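Local structure of 3-oxoacyl-[acyl-carrier-protein] synthase, mitochondrial (Arabidopsis thaliana, 2IX4) at residues A[410-414]-A[425-430]; A[315-321]-A[348-354]; A[35-40]-A[51-57]. The protein catalyses the condensation step of mitochondrial fatty acid synthesis, adding two carbons from malonyl-ACP to a growing acyl chain. All blocks are in the same frame, centred on the assembly; numbering follows the deposited sequence.

Contact 1 (A[410-414]-A[425-430]); sequences RTAMS and SLLFAS. With K (potassium ion), chain D.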
# COMPACT_ATOMS: atom_id res chain seq x y z
N ARG A 410 -15.58 -27.42 -4.56
CA ARG A 410 -14.37 -27.83 -3.84
C ARG A 410 -13.22 -26.85 -4.08
O ARG A 410 -12.30 -26.77 -3.27
CB ARG A 410 -13.98 -29.27 -4.18
CG ARG A 410 -13.58 -29.53 -5.62
CD ARG A 410 -13.85 -30.99 -6.00
NE ARG A 410 -13.39 -31.28 -7.36
CZ ARG A 410 -14.18 -31.30 -8.44
NH1 ARG A 410 -15.48 -31.03 -8.33
NH2 ARG A 410 -13.66 -31.58 -9.63
N THR A 411 -13.31 -26.10 -5.17
CA THR A 411 -12.31 -25.09 -5.51
C THR A 411 -12.99 -23.80 -5.99
O THR A 411 -13.93 -23.85 -6.80
CB THR A 411 -11.35 -25.59 -6.61
OG1 THR A 411 -12.11 -26.13 -7.69
CG2 THR A 411 -10.42 -26.67 -6.07
N ALA A 412 -12.52 -22.66 -5.49
CA ALA A 412 -13.06 -21.36 -5.88
C ALA A 412 -11.93 -20.36 -6.11
O ALA A 412 -11.05 -20.20 -5.26
CB ALA A 412 -14.02 -20.83 -4.82
N MET A 413 -11.96 -19.70 -7.27
CA MET A 413 -10.96 -18.71 -7.64
C MET A 413 -11.59 -17.32 -7.73
O MET A 413 -12.70 -17.17 -8.23
CB MET A 413 -10.30 -19.10 -8.98
CG MET A 413 -9.28 -18.10 -9.51
SD MET A 413 -8.59 -18.58 -11.11
CE MET A 413 -7.34 -19.75 -10.60
N SER A 414 -10.87 -16.31 -7.24
CA SER A 414 -11.36 -14.93 -7.24
C SER A 414 -10.35 -13.98 -7.88
O SER A 414 -9.22 -13.86 -7.41
CB SER A 414 -11.69 -14.49 -5.81
OG SER A 414 -12.30 -13.20 -5.81
N SER A 425 -5.04 -13.06 -8.42
CA SER A 425 -6.00 -14.15 -8.47
C SER A 425 -5.79 -15.03 -7.25
O SER A 425 -4.71 -15.57 -7.05
CB SER A 425 -5.84 -14.94 -9.76
OG SER A 425 -7.03 -15.64 -10.08
N LEU A 426 -6.83 -15.15 -6.42
CA LEU A 426 -6.76 -15.97 -5.21
C LEU A 426 -7.52 -17.27 -5.43
O LEU A 426 -8.67 -17.26 -5.87
CB LEU A 426 -7.35 -15.23 -4.00
CG LEU A 426 -6.67 -13.94 -3.53
CD1 LEU A 426 -7.50 -13.30 -2.42
CD2 LEU A 426 -5.24 -14.19 -3.06
N LEU A 427 -6.87 -18.40 -5.13
CA LEU A 427 -7.48 -19.71 -5.31
C LEU A 427 -7.61 -20.46 -3.99
O LEU A 427 -6.61 -20.75 -3.32
CB LEU A 427 -6.71 -20.53 -6.36
CG LEU A 427 -7.19 -21.95 -6.71
CD1 LEU A 427 -8.67 -21.98 -7.08
CD2 LEU A 427 -6.36 -22.53 -7.84
N PHE A 428 -8.85 -20.77 -3.64
CA PHE A 428 -9.18 -21.48 -2.41
C PHE A 428 -9.65 -22.89 -2.72
O PHE A 428 -10.15 -23.16 -3.81
CB PHE A 428 -10.27 -20.74 -1.63
CG PHE A 428 -9.90 -19.35 -1.22
CD1 PHE A 428 -10.11 -18.27 -2.08
CD2 PHE A 428 -9.33 -19.11 0.03
CE1 PHE A 428 -9.76 -16.98 -1.71
CE2 PHE A 428 -8.99 -17.82 0.41
CZ PHE A 428 -9.20 -16.75 -0.46
N ALA A 429 -9.47 -23.80 -1.76
CA ALA A 429 -9.94 -25.17 -1.89
C ALA A 429 -10.39 -25.70 -0.54
O ALA A 429 -9.90 -25.25 0.50
CB ALA A 429 -8.83 -26.05 -2.46
N SER A 430 -11.33 -26.64 -0.55
CA SER A 430 -11.72 -27.34 0.67
C SER A 430 -10.56 -28.19 1.17
O SER A 430 -9.70 -28.60 0.38
CB SER A 430 -12.96 -28.20 0.44
OG SER A 430 -12.71 -29.19 -0.55
K K D . -13.49 -11.32 -7.77
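Ala412 and Phe428 pair across a beta hairpin, strands 411-418 and 422-429, which lies in the C-terminal half of the thiolase-like fold and carries Ser414, whose OG is a ligand of a potassium ion.

The backbone bonds follow the antiparallel alternation. Ala412 N gives to Phe428 O, and Phe428 N returns to Ala412 O at 2.8 Å, almost straight at 173°. Ser414 and Leu426 form the next hydrogen-bonded pair, each N bonded to the other's O. Beyond the last strand residues, Ser430 N still reaches Arg410 O at 2.9 Å. Between these rungs lie the non-hydrogen-bonded pairs Thr411-Ala429 and Met413-Leu427, where CA-H groups lean on carbonyls; Met413 CA is 3.2 Å from Leu426 O.

Apolar packing divides between the two faces. On the face of Thr411, Met413, Leu427 and Ala429, directed at helix 294-307, the methionine chain runs out with CG opposite its own N (chi1 177°) and bends only at chi3 (-81°). Its CG passes 3.4 Å from Ser425 OG, and the bend carries the methyl CE to 4.0 Å from Leu427 CD2. The other leucine branch, CD1, meets Met413 CB and reaches back to 3.5 Å from Ala412 O. On the face of Ala412, Ser414, Leu426 and Phe428, the phenyl ring turns an edge to Ala412 O and packs on helix 364-378.

The polar ends find partners outside the two strand segments. Thr411 OG1 is bonded to Gln313 O and Asp315 N, Ser425 OG to Asn415 OD1, and Arg410 NH1 forms a salt bridge with Asp315. Ser414 OG binds the potassium at 3.0 Å, in a shell shared with Asn318, Ala319, Glu368 and Asn415.

Contact 2 (A[315-321]-A[348-354]); sequences DYVNAHA and LAFSSTK. With K (potassium ion), chain D.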
# COMPACT_ATOMS: atom_id res chain seq x y z
N ASP A 315 -14.11 -25.33 -9.78
CA ASP A 315 -15.56 -25.40 -9.74
C ASP A 315 -16.23 -24.05 -9.94
O ASP A 315 -17.22 -23.95 -10.68
CB ASP A 315 -16.04 -26.04 -8.43
CG ASP A 315 -15.70 -27.52 -8.34
OD1 ASP A 315 -15.44 -28.15 -9.39
OD2 ASP A 315 -15.69 -28.05 -7.22
N TYR A 316 -15.70 -23.02 -9.28
CA TYR A 316 -16.31 -21.69 -9.31
C TYR A 316 -15.29 -20.56 -9.47
O TYR A 316 -14.24 -20.56 -8.83
CB TYR A 316 -17.17 -21.45 -8.05
CG TYR A 316 -17.69 -20.04 -7.92
CD1 TYR A 316 -18.58 -19.51 -8.87
CD2 TYR A 316 -17.31 -19.22 -6.85
CE1 TYR A 316 -19.05 -18.20 -8.76
CE2 TYR A 316 -17.78 -17.92 -6.73
CZ TYR A 316 -18.66 -17.42 -7.70
OH TYR A 316 -19.13 -16.13 -7.59
N VAL A 317 -15.61 -19.61 -10.34
CA VAL A 317 -14.80 -18.41 -10.51
C VAL A 317 -15.65 -17.18 -10.18
O VAL A 317 -16.68 -16.93 -10.82
CB VAL A 317 -14.21 -18.29 -11.94
CG1 VAL A 317 -13.56 -16.92 -12.16
CG2 VAL A 317 -13.21 -19.40 -12.20
N ASN A 318 -15.25 -16.43 -9.15
CA ASN A 318 -15.84 -15.13 -8.89
C ASN A 318 -15.07 -14.09 -9.69
O ASN A 318 -13.95 -13.71 -9.32
CB ASN A 318 -15.85 -14.83 -7.39
CG ASN A 318 -16.59 -13.54 -7.05
OD1 ASN A 318 -16.05 -12.45 -7.19
ND2 ASN A 318 -17.83 -13.67 -6.59
N ALA A 319 -15.65 -13.65 -10.80
CA ALA A 319 -15.00 -12.73 -11.74
C ALA A 319 -14.85 -11.33 -11.15
O ALA A 319 -15.59 -10.94 -10.25
CB ALA A 319 -15.78 -12.68 -13.05
N HIS A 320 -13.87 -10.58 -11.66
CA HIS A 320 -13.70 -9.19 -11.24
C HIS A 320 -14.80 -8.31 -11.82
O HIS A 320 -15.26 -7.38 -11.16
CB HIS A 320 -12.31 -8.65 -11.63
CG HIS A 320 -12.08 -7.23 -11.20
ND1 HIS A 320 -12.03 -6.86 -9.87
CD2 HIS A 320 -11.89 -6.10 -11.91
CE1 HIS A 320 -11.82 -5.56 -9.78
NE2 HIS A 320 -11.73 -5.07 -11.01
N ALA A 321 -15.20 -8.65 -13.05
CA ALA A 321 -16.18 -7.90 -13.85
C ALA A 321 -16.99 -6.86 -13.08
O ALA A 321 -17.86 -7.18 -12.27
CB ALA A 321 -17.11 -8.87 -14.58
N LEU A 348 -17.81 -25.03 -16.17
CA LEU A 348 -17.34 -24.02 -15.23
C LEU A 348 -18.45 -23.05 -14.83
O LEU A 348 -19.12 -22.47 -15.69
CB LEU A 348 -16.14 -23.23 -15.81
CG LEU A 348 -15.59 -22.06 -14.99
CD1 LEU A 348 -14.81 -22.53 -13.76
CD2 LEU A 348 -14.72 -21.16 -15.86
N ALA A 349 -18.64 -22.91 -13.52
CA ALA A 349 -19.56 -21.91 -12.98
C ALA A 349 -18.79 -20.63 -12.71
O ALA A 349 -17.73 -20.66 -12.08
CB ALA A 349 -20.20 -22.42 -11.69
N PHE A 350 -19.30 -19.51 -13.20
CA PHE A 350 -18.71 -18.21 -12.91
C PHE A 350 -19.75 -17.10 -12.83
O PHE A 350 -20.77 -17.15 -13.51
CB PHE A 350 -17.58 -17.87 -13.89
CG PHE A 350 -18.04 -17.63 -15.30
CD1 PHE A 350 -18.24 -16.34 -15.77
CD2 PHE A 350 -18.26 -18.70 -16.16
CE1 PHE A 350 -18.66 -16.11 -17.07
CE2 PHE A 350 -18.69 -18.49 -17.47
CZ PHE A 350 -18.88 -17.19 -17.92
N SER A 351 -19.47 -16.12 -11.98
CA SER A 351 -20.35 -14.97 -11.80
C SER A 351 -19.55 -13.79 -11.28
O SER A 351 -18.44 -13.95 -10.77
CB SER A 351 -21.48 -15.30 -10.82
OG SER A 351 -20.96 -15.61 -9.53
N SER A 352 -20.12 -12.59 -11.44
CA SER A 352 -19.64 -11.41 -10.74
C SER A 352 -20.71 -10.95 -9.75
O SER A 352 -21.88 -10.83 -10.11
CB SER A 352 -19.31 -10.29 -11.70
OG SER A 352 -19.02 -9.10 -10.98
N THR A 353 -20.29 -10.70 -8.52
CA THR A 353 -21.21 -10.29 -7.46
C THR A 353 -21.32 -8.77 -7.33
O THR A 353 -22.01 -8.25 -6.43
CB THR A 353 -20.82 -10.92 -6.10
OG1 THR A 353 -19.41 -10.84 -5.92
CG2 THR A 353 -21.23 -12.38 -6.06
N LYS A 354 -20.68 -8.05 -8.25
CA LYS A 354 -20.66 -6.58 -8.23
C LYS A 354 -21.99 -5.94 -8.65
O LYS A 354 -22.22 -4.76 -8.40
CB LYS A 354 -19.50 -6.04 -9.08
CG LYS A 354 -18.14 -6.21 -8.41
CD LYS A 354 -17.07 -5.38 -9.11
CE LYS A 354 -15.73 -5.43 -8.38
NZ LYS A 354 -15.10 -6.78 -8.42
K K D . -13.49 -11.32 -7.77
O HOH W 1 -17.41 -10.43 -8.35
O HOH W 2 -12.17 -7.57 -7.25
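Tyr316 OH reaches across the strand pair to donate to Ser351 OG at 2.7 Å while accepting from its own neighbour Asn318 ND2, forming a buried polar chain beside a potassium site. Strands 316-318 and 349-351 are parallel neighbours joined by a beta-alpha-beta crossover through helices 325-339 and 341-344 of the thiolase-like fold. Val317 N to Ala349 O, Ser351 N to Val317 O and Ala319 N to Ser351 O keep the register.

With CG of Tyr316 anti to the backbone N (chi1 173°), the tyrosine ring has Asn318 N over one face, toward the rim, and turns its edge to Ser351 OG; that serine oxygen is also bonded to Pro382 O. The Asn318 amide is thus held at both ends: ND2 on the phenol oxygen, OD1 on the potassium at 2.9 Å; the backbone oxygens of Asn318 and Ala319 bind the ion as well. A phenylalanine in place of Tyr316 would probably leave Ser351 OG without its donor and Asn318 ND2 without the acceptor that helps fix the amide's rotation. On the other side of the sheet, Val317 packs by CG2 on Leu348 CD1 and by CB on Phe350 CB.

Water 1 bridges the strand ends, donating to Asn318 OD1 and Ala319 O and accepting from Thr353 N at 2.9 Å. Beyond it, the loop carrying His320, predicted to be catalytic, is gripped through its carbonyls. Ser352 OG donates to Ala321 O at 2.6 Å. Lys354, also in a salt bridge with Glu368, bends at chi4 (67°), and its NZ meets a lone pair of His320 O in the carbonyl plane at 2.8 Å.

Contact 3 (A[35-40]-A[51-57]); sequences LTLDDL and LYTFDQL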
# COMPACT_ATOMS: atom_id res chain seq x y z
N LEU A 35 -27.92 8.69 -5.34
CA LEU A 35 -27.20 9.65 -4.51
C LEU A 35 -28.11 10.76 -4.00
O LEU A 35 -29.04 11.17 -4.69
CB LEU A 35 -26.05 10.28 -5.28
CG LEU A 35 -24.68 9.62 -5.43
CD1 LEU A 35 -23.72 10.61 -6.07
CD2 LEU A 35 -24.11 9.13 -4.11
N THR A 36 -27.83 11.23 -2.79
CA THR A 36 -28.46 12.43 -2.24
C THR A 36 -27.36 13.44 -1.89
O THR A 36 -26.17 13.14 -2.04
CB THR A 36 -29.28 12.13 -0.97
OG1 THR A 36 -28.40 11.75 0.09
CG2 THR A 36 -30.29 11.02 -1.22
N LEU A 37 -27.75 14.63 -1.43
CA LEU A 37 -26.79 15.66 -1.01
C LEU A 37 -25.92 15.22 0.17
O LEU A 37 -24.74 15.56 0.24
CB LEU A 37 -27.50 16.98 -0.69
CG LEU A 37 -28.14 17.78 -1.83
CD1 LEU A 37 -28.79 19.04 -1.29
CD2 LEU A 37 -27.13 18.13 -2.91
N ASP A 38 -26.52 14.47 1.10
CA ASP A 38 -25.82 13.96 2.28
C ASP A 38 -24.67 13.02 1.92
O ASP A 38 -23.68 12.93 2.65
CB ASP A 38 -26.79 13.24 3.22
CG ASP A 38 -27.73 14.19 3.95
OD1 ASP A 38 -28.89 13.80 4.21
OD2 ASP A 38 -27.32 15.33 4.26
N ASP A 39 -24.81 12.34 0.79
CA ASP A 39 -23.83 11.35 0.33
C ASP A 39 -22.52 11.98 -0.17
O ASP A 39 -21.52 11.28 -0.34
CB ASP A 39 -24.44 10.46 -0.74
CG ASP A 39 -25.68 9.72 -0.25
OD1 ASP A 39 -25.75 9.38 0.95
OD2 ASP A 39 -26.59 9.47 -1.07
N LEU A 40 -22.53 13.29 -0.40
CA LEU A 40 -21.36 14.02 -0.88
C LEU A 40 -20.27 14.14 0.19
O LEU A 40 -19.11 14.41 -0.13
CB LEU A 40 -21.75 15.43 -1.36
CG LEU A 40 -22.77 15.59 -2.48
CD1 LEU A 40 -23.27 17.03 -2.52
CD2 LEU A 40 -22.20 15.20 -3.83
N LEU A 51 -25.44 21.75 -3.58
CA LEU A 51 -26.36 21.65 -4.72
C LEU A 51 -25.62 21.72 -6.05
O LEU A 51 -25.83 20.88 -6.92
CB LEU A 51 -27.45 22.73 -4.65
CG LEU A 51 -28.59 22.56 -3.63
CD1 LEU A 51 -29.33 23.88 -3.43
CD2 LEU A 51 -29.56 21.46 -4.04
N TYR A 52 -24.74 22.71 -6.19
CA TYR A 52 -23.91 22.84 -7.39
C TYR A 52 -23.09 21.58 -7.64
O TYR A 52 -23.03 21.08 -8.77
CB TYR A 52 -22.97 24.05 -7.32
CG TYR A 52 -21.78 23.91 -8.25
CD1 TYR A 52 -21.86 24.29 -9.59
CD2 TYR A 52 -20.58 23.34 -7.80
CE1 TYR A 52 -20.77 24.14 -10.45
CE2 TYR A 52 -19.50 23.17 -8.65
CZ TYR A 52 -19.60 23.58 -9.97
OH TYR A 52 -18.52 23.41 -10.80
N THR A 53 -22.44 21.08 -6.59
CA THR A 53 -21.53 19.94 -6.71
C THR A 53 -22.27 18.68 -7.16
O THR A 53 -21.81 17.98 -8.07
CB THR A 53 -20.76 19.68 -5.39
OG1 THR A 53 -20.04 20.86 -5.02
CG2 THR A 53 -19.77 18.53 -5.56
N PHE A 54 -23.42 18.42 -6.53
CA PHE A 54 -24.27 17.28 -6.90
C PHE A 54 -24.59 17.26 -8.40
O PHE A 54 -24.50 16.22 -9.05
CB PHE A 54 -25.57 17.30 -6.09
CG PHE A 54 -26.40 16.05 -6.25
CD1 PHE A 54 -26.13 14.92 -5.48
CD2 PHE A 54 -27.45 16.01 -7.16
CE1 PHE A 54 -26.90 13.76 -5.63
CE2 PHE A 54 -28.22 14.85 -7.31
CZ PHE A 54 -27.94 13.73 -6.54
N ASP A 55 -24.95 18.42 -8.93
CA ASP A 55 -25.29 18.58 -10.34
C ASP A 55 -24.13 18.29 -11.29
O ASP A 55 -24.35 18.00 -12.46
CB ASP A 55 -25.84 19.98 -10.59
CG ASP A 55 -27.29 20.13 -10.18
OD1 ASP A 55 -27.90 19.14 -9.69
OD2 ASP A 55 -27.84 21.23 -10.34
N GLN A 56 -22.89 18.34 -10.78
CA GLN A 56 -21.71 18.09 -11.63
C GLN A 56 -21.38 16.61 -11.75
O GLN A 56 -20.50 16.23 -12.53
CB GLN A 56 -20.49 18.87 -11.12
CG GLN A 56 -20.71 20.37 -10.91
CD GLN A 56 -21.57 21.00 -11.98
OE1 GLN A 56 -21.20 21.04 -13.16
NE2 GLN A 56 -22.73 21.52 -11.58
N LEU A 57 -22.08 15.78 -10.99
CA LEU A 57 -21.83 14.35 -10.96
C LEU A 57 -22.61 13.60 -12.03
O LEU A 57 -23.85 13.55 -12.00
CB LEU A 57 -22.14 13.78 -9.57
CG LEU A 57 -21.48 14.43 -8.35
CD1 LEU A 57 -21.95 13.73 -7.08
CD2 LEU A 57 -19.96 14.43 -8.45
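Leu37 and Phe54 mark the closest approach of the two backbones, CA to CA 6.6 Å, where a turn ending in the 3-10 segment 38-40 stands against the last turns of helix 47-55. The side chains that meet are apolar, and Phe54 is central. A chi1 of -171° swings the Phe54 ring away from its own N, out toward the turn, where it presents an edge to Leu35 O, 3.3 Å from CZ, while CE1 touches Leu35 CB at 3.6 Å. Leu37 crosses Phe54 at about a right angle, its CD2 3.6 Å from Phe54 CB, and its other branch, CD1, meets Leu51 CD2 at 3.7 Å nearer the surface. Deeper in, Leu57 CD1 touches both Leu35 CD1 and Leu40 CD2, the latter at 3.6 Å. The turn is braced from within by Thr36 N, which bonds to Asp39 OD2 from above the carboxylate plane at 2.8 Å; the same oxygen pairs with Arg33. This is plain apolar packing of loop on helix in the N-terminal ketosynthase region, away from the active and metal sites: strand 32-34 leads into the loop, helix 212-220 packs on Leu40, Thr53 and Leu57, and helix 47-55 faces the second subunit, where Tyr52 OH bonds to Leu142 N of that subunit.

Contacts 1 and 2 belong to one buried sheet: strand 411-418 is the neighbour of strand 316-318, so Met413 exchanges backbone bonds with Tyr316 and Asn318, and the two centres lie about 11 Å apart. Contact 1 pairs the antiparallel strands of a hairpin, contact 2 two parallel strands linked by a crossover, and both end at the same potassium ion; contact 2 goes on to the predicted catalytic His320. Contact 3 is different in kind, a partly buried leucine and phenylalanine cluster between a turn and a helix, close to the dimer partner. Its centre is about 40 Å from that of contact 1, on the opposite side of the chain's centre, and it relies on apolar contact instead of strand pairing and metal binding.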